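PDB 3URF: tumor necrosis factor receptor superfamily member 11B from Homo sapiens, which acts as a soluble decoy receptor for the cytokine RANKL, neutralising its drive to osteoclast formation and so restraining bone resorption. Local coordinates for residues 48-53 against 57-62; 70-75 against 80-85. All coordinates share one frame; numbering follows the deposited sequence.

Interaction 1: residues 48-53 against 57-62; sequences YYTDSW and DECLYC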
loop_
_atom_site.group_PDB
_atom_site.type_symbol
_atom_site.label_atom_id
_atom_site.label_comp_id
_atom_site.label_asym_id
_atom_site.label_seq_id
_atom_site.Cartn_x
_atom_site.Cartn_y
_atom_site.Cartn_z
ATOM N N TYR B 48 0.212 -9.432 30.073
ATOM C CA TYR B 48 -0.100 -8.046 30.419
ATOM C C TYR B 48 0.639 -7.575 31.670
ATOM O O TYR B 48 1.354 -8.354 32.298
ATOM C CB TYR B 48 -1.603 -7.883 30.586
ATOM C CG TYR B 48 -2.365 -8.171 29.312
ATOM C CD1 TYR B 48 -3.174 -7.201 28.726
ATOM C CD2 TYR B 48 -2.265 -9.411 28.684
ATOM C CE1 TYR B 48 -3.872 -7.464 27.564
ATOM C CE2 TYR B 48 -2.962 -9.684 27.518
ATOM C CZ TYR B 48 -3.762 -8.706 26.962
ATOM O OH TYR B 48 -4.456 -8.961 25.800
ATOM N N TYR B 49 0.468 -6.301 32.021
ATOM C CA TYR B 49 1.211 -5.700 33.129
ATOM C C TYR B 49 0.567 -4.386 33.574
ATOM O O TYR B 49 -0.304 -3.858 32.877
ATOM C CB TYR B 49 2.616 -5.368 32.667
ATOM C CG TYR B 49 2.597 -4.213 31.693
ATOM C CD1 TYR B 49 2.797 -2.911 32.128
ATOM C CD2 TYR B 49 2.338 -4.427 30.337
ATOM C CE1 TYR B 49 2.763 -1.855 31.236
ATOM C CE2 TYR B 49 2.303 -3.386 29.441
ATOM C CZ TYR B 49 2.514 -2.097 29.891
ATOM O OH TYR B 49 2.475 -1.052 28.995
ATOM N N THR B 50 1.024 -3.863 34.719
ATOM C CA THR B 50 0.722 -2.492 35.164
ATOM C C THR B 50 1.861 -1.872 36.002
ATOM O O THR B 50 2.337 -2.474 36.967
ATOM C CB THR B 50 -0.574 -2.450 35.946
ATOM O OG1 THR B 50 -0.595 -3.533 36.880
ATOM C CG2 THR B 50 -1.736 -2.618 35.013
ATOM N N ASP B 51 2.300 -0.671 35.624
ATOM C CA ASP B 51 3.464 -0.048 36.256
ATOM C C ASP B 51 3.137 0.452 37.632
ATOM O O ASP B 51 3.935 0.330 38.561
ATOM C CB ASP B 51 3.942 1.177 35.485
ATOM C CG ASP B 51 3.664 1.081 34.021
ATOM O OD1 ASP B 51 4.199 0.142 33.385
ATOM O OD2 ASP B 51 2.921 1.948 33.507
ATOM N N SER B 52 1.971 1.066 37.748
ATOM C CA SER B 52 1.686 1.864 38.922
ATOM C C SER B 52 0.329 1.564 39.529
ATOM O O SER B 52 -0.463 0.793 38.986
ATOM C CB SER B 52 1.772 3.339 38.552
ATOM O OG SER B 52 0.965 3.593 37.418
ATOM N N TRP B 53 0.084 2.177 40.679
ATOM C CA TRP B 53 -1.224 2.125 41.304
ATOM C C TRP B 53 -2.235 2.746 40.374
ATOM O O TRP B 53 -1.917 3.666 39.623
ATOM C CB TRP B 53 -1.194 2.884 42.613
ATOM C CG TRP B 53 -0.313 2.226 43.587
ATOM C CD1 TRP B 53 1.041 2.371 43.701
ATOM C CD2 TRP B 53 -0.705 1.287 44.594
ATOM N NE1 TRP B 53 1.514 1.585 44.729
ATOM C CE2 TRP B 53 0.459 0.910 45.293
ATOM C CE3 TRP B 53 -1.932 0.739 44.984
ATOM C CZ2 TRP B 53 0.435 0.008 46.349
ATOM C CZ3 TRP B 53 -1.955 -0.154 46.033
ATOM C CH2 TRP B 53 -0.781 -0.513 46.702
ATOM N N ASP B 57 -10.023 -1.400 35.010
ATOM C CA ASP B 57 -10.468 -2.784 35.064
ATOM C C ASP B 57 -9.631 -3.649 34.138
ATOM O O ASP B 57 -9.664 -4.875 34.216
ATOM C CB ASP B 57 -11.948 -2.883 34.681
ATOM C CG ASP B 57 -12.282 -2.110 33.409
ATOM O OD1 ASP B 57 -12.349 -2.731 32.321
ATOM O OD2 ASP B 57 -12.483 -0.875 33.504
ATOM N N GLU B 58 -8.876 -3.002 33.259
ATOM C CA GLU B 58 -8.103 -3.723 32.258
ATOM C C GLU B 58 -6.605 -3.543 32.458
ATOM O O GLU B 58 -6.150 -2.553 33.026
ATOM C CB GLU B 58 -8.507 -3.285 30.850
ATOM C CG GLU B 58 -9.966 -3.536 30.529
ATOM C CD GLU B 58 -10.159 -4.162 29.161
ATOM O OE1 GLU B 58 -11.204 -4.815 28.946
ATOM O OE2 GLU B 58 -9.268 -4.000 28.300
ATOM N N CYS B 59 -5.848 -4.523 31.992
ATOM C CA CYS B 59 -4.399 -4.503 32.076
ATOM C C CYS B 59 -3.804 -4.119 30.706
ATOM O O CYS B 59 -4.528 -3.961 29.715
ATOM C CB CYS B 59 -3.897 -5.887 32.508
ATOM S SG CYS B 59 -3.524 -6.097 34.278
ATOM N N LEU B 60 -2.484 -3.980 30.646
ATOM C CA LEU B 60 -1.818 -3.601 29.403
ATOM C C LEU B 60 -1.015 -4.739 28.752
ATOM O O LEU B 60 -0.320 -5.510 29.431
ATOM C CB LEU B 60 -0.917 -2.396 29.656
ATOM C CG LEU B 60 -1.359 -1.046 29.069
ATOM C CD1 LEU B 60 -2.868 -0.966 28.888
ATOM C CD2 LEU B 60 -0.834 0.104 29.917
ATOM N N TYR B 61 -1.108 -4.837 27.428
ATOM C CA TYR B 61 -0.375 -5.869 26.693
ATOM C C TYR B 61 1.093 -5.494 26.524
ATOM O O TYR B 61 1.426 -4.349 26.211
ATOM C CB TYR B 61 -1.030 -6.132 25.344
ATOM C CG TYR B 61 -0.416 -7.240 24.526
ATOM C CD1 TYR B 61 0.121 -6.986 23.270
ATOM C CD2 TYR B 61 -0.395 -8.542 24.994
ATOM C CE1 TYR B 61 0.678 -7.994 22.511
ATOM C CE2 TYR B 61 0.157 -9.560 24.236
ATOM C CZ TYR B 61 0.696 -9.281 22.996
ATOM O OH TYR B 61 1.245 -10.297 22.242
ATOM N N CYS B 62 1.966 -6.464 26.769
ATOM C CA CYS B 62 3.393 -6.256 26.632
ATOM C C CYS B 62 3.769 -6.145 25.166
ATOM O O CYS B 62 3.407 -6.992 24.348
ATOM C CB CYS B 62 4.160 -7.382 27.311
ATOM S SG CYS B 62 3.942 -7.396 29.099
#

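Interaction 2: residues 70-75 against 80-85; sequences QYVKQE and HNRVCE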
loop_
_atom_site.group_PDB
_atom_site.type_symbol
_atom_site.label_atom_id
_atom_site.label_comp_id
_atom_site.label_asym_id
_atom_site.label_seq_id
_atom_site.Cartn_x
_atom_site.Cartn_y
_atom_site.Cartn_z
ATOM N N GLN B 70 18.343 -5.471 18.474
ATOM C CA GLN B 70 17.921 -5.075 19.799
ATOM C C GLN B 70 17.983 -6.230 20.757
ATOM O O GLN B 70 17.888 -7.387 20.354
ATOM C CB GLN B 70 16.500 -4.580 19.766
ATOM C CG GLN B 70 16.381 -3.151 19.384
ATOM C CD GLN B 70 14.993 -2.656 19.618
ATOM O OE1 GLN B 70 14.024 -3.432 19.573
ATOM N NE2 GLN B 70 14.872 -1.362 19.891
ATOM N N TYR B 71 18.125 -5.901 22.034
ATOM C CA TYR B 71 18.108 -6.906 23.080
ATOM C C TYR B 71 17.107 -6.522 24.177
ATOM O O TYR B 71 16.860 -5.331 24.423
ATOM C CB TYR B 71 19.506 -7.068 23.665
ATOM C CG TYR B 71 19.823 -6.026 24.699
ATOM C CD1 TYR B 71 20.433 -4.821 24.345
ATOM C CD2 TYR B 71 19.487 -6.233 26.031
ATOM C CE1 TYR B 71 20.711 -3.855 25.302
ATOM C CE2 TYR B 71 19.753 -5.275 26.988
ATOM C CZ TYR B 71 20.365 -4.086 26.624
ATOM O OH TYR B 71 20.630 -3.141 27.596
ATOM N N VAL B 72 16.534 -7.531 24.831
ATOM C CA VAL B 72 15.597 -7.295 25.925
ATOM C C VAL B 72 16.299 -6.861 27.197
ATOM O O VAL B 72 16.844 -7.686 27.925
ATOM C CB VAL B 72 14.771 -8.539 26.263
ATOM C CG1 VAL B 72 13.618 -8.158 27.196
ATOM C CG2 VAL B 72 14.231 -9.180 24.995
ATOM N N LYS B 73 16.282 -5.561 27.461
ATOM C CA LYS B 73 16.866 -5.034 28.682
ATOM C C LYS B 73 16.024 -5.435 29.888
ATOM O O LYS B 73 16.534 -5.931 30.899
ATOM C CB LYS B 73 16.954 -3.517 28.607
ATOM C CG LYS B 73 17.100 -2.875 29.954
ATOM C CD LYS B 73 16.960 -1.372 29.877
ATOM C CE LYS B 73 18.264 -0.707 29.479
ATOM N NZ LYS B 73 18.169 0.778 29.616
ATOM N N GLN B 74 14.724 -5.203 29.772
ATOM C CA GLN B 74 13.788 -5.546 30.821
ATOM C C GLN B 74 12.755 -6.521 30.266
ATOM O O GLN B 74 12.026 -6.224 29.316
ATOM C CB GLN B 74 13.122 -4.279 31.356
ATOM C CG GLN B 74 11.795 -4.500 32.063
ATOM C CD GLN B 74 11.946 -5.067 33.463
ATOM O OE1 GLN B 74 11.059 -5.774 33.953
ATOM N NE2 GLN B 74 13.060 -4.747 34.124
ATOM N N GLU B 75 12.712 -7.702 30.857
ATOM C CA GLU B 75 11.768 -8.712 30.432
ATOM C C GLU B 75 10.378 -8.282 30.862
ATOM O O GLU B 75 10.223 -7.401 31.702
ATOM C CB GLU B 75 12.141 -10.066 31.036
ATOM C CG GLU B 75 11.327 -11.255 30.523
ATOM C CD GLU B 75 12.109 -12.567 30.603
ATOM O OE1 GLU B 75 11.496 -13.655 30.791
ATOM O OE2 GLU B 75 13.352 -12.498 30.472
ATOM N N HIS B 80 5.920 -4.802 34.812
ATOM C CA HIS B 80 6.650 -3.952 33.884
ATOM C C HIS B 80 6.335 -4.382 32.474
ATOM O O HIS B 80 5.997 -5.535 32.237
ATOM C CB HIS B 80 8.159 -4.080 34.110
ATOM C CG HIS B 80 8.549 -4.175 35.553
ATOM N ND1 HIS B 80 9.064 -3.108 36.257
ATOM C CD2 HIS B 80 8.490 -5.208 36.426
ATOM C CE1 HIS B 80 9.307 -3.478 37.502
ATOM N NE2 HIS B 80 8.964 -4.748 37.631
ATOM N N ASN B 81 6.440 -3.447 31.539
ATOM C CA ASN B 81 6.405 -3.784 30.126
ATOM C C ASN B 81 7.811 -4.142 29.649
ATOM O O ASN B 81 8.807 -3.660 30.184
ATOM C CB ASN B 81 5.842 -2.623 29.299
ATOM C CG ASN B 81 5.500 -3.033 27.878
ATOM O OD1 ASN B 81 5.485 -2.214 26.969
ATOM N ND2 ASN B 81 5.227 -4.312 27.685
ATOM N N ARG B 82 7.888 -5.012 28.657
ATOM C CA ARG B 82 9.162 -5.328 28.030
ATOM C C ARG B 82 9.893 -4.053 27.632
ATOM O O ARG B 82 9.271 -3.083 27.207
ATOM C CB ARG B 82 8.902 -6.164 26.781
ATOM C CG ARG B 82 10.132 -6.624 26.069
ATOM C CD ARG B 82 9.722 -7.481 24.903
ATOM N NE ARG B 82 8.715 -8.480 25.269
ATOM C CZ ARG B 82 7.509 -8.572 24.716
ATOM N NH1 ARG B 82 7.133 -7.721 23.759
ATOM N NH2 ARG B 82 6.672 -9.520 25.121
ATOM N N VAL B 83 11.211 -4.042 27.762
ATOM C CA VAL B 83 11.979 -2.917 27.241
ATOM C C VAL B 83 13.073 -3.413 26.318
ATOM O O VAL B 83 13.908 -4.230 26.708
ATOM C CB VAL B 83 12.580 -2.037 28.350
ATOM C CG1 VAL B 83 13.364 -0.863 27.742
ATOM C CG2 VAL B 83 11.483 -1.520 29.230
ATOM N N CYS B 84 13.049 -2.915 25.087
ATOM C CA CYS B 84 14.006 -3.327 24.071
ATOM C C CYS B 84 14.955 -2.184 23.802
ATOM O O CYS B 84 14.543 -1.032 23.752
ATOM C CB CYS B 84 13.268 -3.710 22.793
ATOM S SG CYS B 84 11.981 -4.961 23.059
ATOM N N GLU B 85 16.232 -2.487 23.642
ATOM C CA GLU B 85 17.176 -1.425 23.350
ATOM C C GLU B 85 18.168 -1.808 22.268
ATOM O O GLU B 85 18.504 -2.984 22.098
ATOM C CB GLU B 85 17.887 -0.972 24.621
ATOM C CG GLU B 85 16.967 -0.217 25.563
ATOM C CD GLU B 85 17.704 0.794 26.418
ATOM O OE1 GLU B 85 18.905 0.574 26.694
ATOM O OE2 GLU B 85 17.082 1.809 26.805
#

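Interaction 1: residues 48-53 against 57-62
Leu60 lays its CB over one face of the Tyr49 ring, 3.7 Å from the ring centroid and 28° off the ring normal, which qualifies as a CH-pi contact. It sits nearer the rim than the centre, and Leu60 CD2 carries the packing on toward the hydroxyl end of the tyrosine. The chi1 of Tyr49, 70°, places CG between its own backbone N and carbonyl carbon, and this folds the ring back toward the partner strand. Cys62 SG approaches the same ring obliquely, 3.6 Å from Tyr49 CD2, as a sulfur-aromatic contact; its disulfide to Cys76 ties this spot to a more distant part of the repeat.

On the other face of the two-stranded sheet, Tyr48 and Tyr61 are cross-strand neighbours in a non-hydrogen-bonded pair. Their ring planes meet at 59°, neither stacked nor edge-to-face, while Tyr61 CA rests over the Tyr48 ring, 4.0 Å from its centroid. Beside them Tyr48 CB meets Cys59 CB at 3.6 Å, and Cys59 is anchored through its disulfide to Cys44.

Farther out, the backbone supplies the polar link. Leu60 N donates to Tyr49 O over 3.1 Å; the return bond from Tyr49 N to Leu60 O is weak and, because the position of that oxygen is uncertain, doubtful. Thr50 OG1 is engaged by Gly26 and Thr27 of the preceding repeat, whereas Tyr48 OH bonds to the backbone of another protein chain and Glu58 OE1 forms a salt bridge with a basic side chain of a further one. With one sound backbone bond between the two segments, this short hairpin probably relies largely on aromatic packing and flanking disulfides, and its outward tyrosine and glutamate groups present polar ends to partner chains of the assembly.

Interaction 2: residues 70-75 against 80-85
Val83 O receives two backbone N-H groups, from Lys73 N at 2.8 Å and from Gln74 N at 3.3 Å. Both bonds are weak, the first because it is bent to 130° at the hydrogen, the second because it is long. One carbonyl serving two successive residues is the evidence for a classic beta bulge, and the register accordingly slips by one between Val72–Cys84 and Gln74–Val83. Sounder bonds flank it: Val83 N donates to Gln74 O over 2.8 Å, and at the far end Tyr71 and Glu85 exchange a reciprocal pair of N-H to O=C bonds.

The side chain of Lys73 runs from the bulge to Glu85. Its chi3 of -83° bends the chain and brings NZ to 3.0 Å from Glu85 OE1, forming a salt bridge whose hydrogen bond is weak. The Tyr71 ring lies alongside the same glutamate, pointing the same way, with ring and carboxylate planes 85° apart. Glu116 brings a like charge close to Glu85 OE2, so the lysine may offset part of that repulsion.

Apolar contact is modest: Gln74 CB packs on Val83 CB at 3.8 Å, and Val72 CG1 touches Arg82 CG where the two side chains cross. On the Val72 and Cys84 face, Gln70 reaches across with its amide oxygen to Cys84 CB at 3.3 Å; that oxygen accepts its hydrogen bond from Lys67 N. Cys84 itself is joined by disulfide to Cys66. An antiparallel hairpin with a classic bulge, pinned by such a cystine, forms the C-terminal part of the second TNFR-type cysteine-rich repeat.

How the interactions relate
From the N terminus, interaction 1 comes first: 48-53 turns back through residues 54-56 onto 57-62, closing a short loop early in the second cysteine-rich repeat. The chain then runs on to 70-75, and interaction 2 closes a second loop when 80-85 returns through residues 76-79. The two are in series, neither nested nor crossed, with centres about 16 Å apart. They nevertheless touch: Tyr49 CZ packs against Asn81 CB at 3.4 Å, and the backbone O of His80 lies against Tyr49 CB. The Cys62–Cys76 disulfide adds a covalent tie from interaction 1 to the turn of interaction 2, joining the two hairpins within one repeat.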